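Local coordinates for acetyl transferase (Salmonella typhimurium, PDB 1S7K) that transfers an acetyl group from acetyl-coenzyme A to the N-terminal alpha-amino group of ribosomal protein L7/L12, at the interface of chains A and B. Residues are numbered along the deposited sequence; one frame, centred on the assembly and turned at random. Chains: chain A/B, acetyl transferase.

The interface of chains A and B. Residues chain A 159-162; chain B 132, 156, 174, 178.
A:Lys160 meets B:Glu156 and B:Arg132 through its backbone N and O. Its amide N donates a hydrogen bond to the carboxylate oxygen OE1 of B:Glu156 at 3.0 Å. The N-H comes from above the carboxylate plane, 56° out of it. The carbonyl O of A:Lys160 takes a weak, bent hydrogen bond from NH2 of B:Arg132 at 2.9 Å. Both polar backbone groups of one residue are thus read by a charged pair of the other subunit.

A:Ala162 places its methyl CB over one face of the B:Arg132 guanidinium, 3.7 Å above the plane and toward the rim. A:Met159 crosses the same arginine at about a right angle. Its CB lies 3.4 Å from NH1 of B:Arg132. Farther along, its chain bends at the thioether (chi3 64°), and CG and CE both touch the sulfur of B:Met174. CG of A:Met159 is 3.6 Å from that SD. On the other flank, CG2 of B:Ile178 packs 3.6 Å from the amide NE2 of A:Gln161. The CG1 branch of the isoleucine reaches the aliphatic part of A:Lys160 more loosely.

Within chain B, the same B:Arg132 and B:Glu156 hold each other in place. NH1 and NH2 of the arginine grip the two carboxylate oxygens end-on, one each, in the guanidinium plane. NH1 forms the salt bridge to OE2 at 2.7 Å. Both oxygens use their syn lone pairs in this pairing. OE1 thus accepts from both NH2 and, out of the carboxylate plane, A:Lys160 N. The pairing holds both flat groups in register and probably offsets their charges at the interface. The arginine chain is extended from CG to NE (chi2 180°), which carries the guanidinium to the chain A backbone.

B:Arg132, B:Glu156 and B:Met174 lie on strands 132-138, 154-159 and 168-178 of the GNAT fold. B:Ile178 ends the strand that carries B:Met174. A:Lys160 and A:Gln161 form the short connection between strands 154-159 and 162-165, whose ends are A:Met159 and A:Ala162. The two-fold repeats this contact across the RimL dimer.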
loop_
_atom_site.group_PDB
_atom_site.type_symbol
_atom_site.label_atom_id
_atom_site.label_comp_id
_atom_site.label_asym_id
_atom_site.label_seq_id
_atom_site.Cartn_x
_atom_site.Cartn_y
_atom_site.Cartn_z
ATOM N N MET A 159 3.145 8.778 8.491
ATOM C CA MET A 159 2.702 7.497 9.015
ATOM C C MET A 159 3.668 7.106 10.135
ATOM O O MET A 159 4.826 6.905 9.874
ATOM C CB MET A 159 2.784 6.503 7.880
ATOM C CG MET A 159 1.841 6.955 6.688
ATOM S SD MET A 159 2.191 6.046 5.169
ATOM C CE MET A 159 1.779 4.432 5.585
ATOM N N LYS A 160 3.143 6.978 11.345
ATOM C CA LYS A 160 3.978 6.697 12.517
ATOM C C LYS A 160 4.640 5.343 12.521
ATOM O O LYS A 160 3.959 4.362 12.339
ATOM C CB LYS A 160 3.113 6.860 13.761
ATOM C CG LYS A 160 3.843 6.750 15.067
ATOM C CD LYS A 160 2.865 6.790 16.253
ATOM C CE LYS A 160 3.103 7.995 17.148
ATOM N NZ LYS A 160 2.654 7.554 18.545
ATOM N N GLN A 161 5.966 5.275 12.699
ATOM C CA GLN A 161 6.615 3.947 12.784
ATOM C C GLN A 161 6.232 2.962 11.694
ATOM O O GLN A 161 6.095 1.771 11.916
ATOM C CB GLN A 161 6.278 3.335 14.170
ATOM C CG GLN A 161 6.809 4.216 15.290
ATOM C CD GLN A 161 6.124 3.926 16.664
ATOM O OE1 GLN A 161 5.922 4.837 17.489
ATOM N NE2 GLN A 161 5.790 2.686 16.891
ATOM N N ALA A 162 6.141 3.462 10.478
ATOM C CA ALA A 162 5.698 2.653 9.398
ATOM C C ALA A 162 6.744 1.837 8.632
ATOM O O ALA A 162 6.390 0.862 7.915
ATOM C CB ALA A 162 4.931 3.564 8.449
ATOM N N ARG B 132 1.315 -2.249 13.906
ATOM C CA ARG B 132 0.767 -1.037 13.301
ATOM C C ARG B 132 -0.518 -1.438 12.534
ATOM O O ARG B 132 -0.482 -2.219 11.567
ATOM C CB ARG B 132 1.795 -0.394 12.332
ATOM C CG ARG B 132 1.248 0.976 11.686
ATOM C CD ARG B 132 2.326 1.602 10.708
ATOM N NE ARG B 132 1.668 2.416 9.699
ATOM C CZ ARG B 132 1.124 3.613 9.929
ATOM N NH1 ARG B 132 0.469 4.237 8.957
ATOM N NH2 ARG B 132 1.328 4.248 11.084
ATOM N N GLU B 156 -3.698 10.161 10.547
ATOM C CA GLU B 156 -2.344 10.513 10.100
ATOM C C GLU B 156 -2.309 11.389 8.870
ATOM O O GLU B 156 -1.288 12.076 8.628
ATOM C CB GLU B 156 -1.562 9.244 9.799
ATOM C CG GLU B 156 -1.345 8.411 11.055
ATOM C CD GLU B 156 -0.466 7.191 10.755
ATOM O OE1 GLU B 156 0.221 6.718 11.654
ATOM O OE2 GLU B 156 -0.483 6.701 9.621
ATOM N N MET B 174 -6.288 8.350 6.212
ATOM C CA MET B 174 -5.453 7.272 6.653
ATOM C C MET B 174 -5.358 7.416 8.155
ATOM O O MET B 174 -4.886 8.441 8.666
ATOM C CB MET B 174 -4.049 7.322 6.017
ATOM C CG MET B 174 -3.184 6.203 6.711
ATOM S SD MET B 174 -1.559 5.974 5.963
ATOM C CE MET B 174 -2.084 5.177 4.445
ATOM N N ILE B 178 -0.999 2.065 16.918
ATOM C CA ILE B 178 0.161 1.222 17.200
ATOM C C ILE B 178 -0.111 0.547 18.577
ATOM O O ILE B 178 -0.551 1.220 19.543
ATOM C CB ILE B 178 1.461 2.046 17.341
ATOM C CG1 ILE B 178 1.725 2.898 16.072
ATOM C CG2 ILE B 178 2.663 1.101 17.700
ATOM C CD1 ILE B 178 2.152 2.158 14.881
#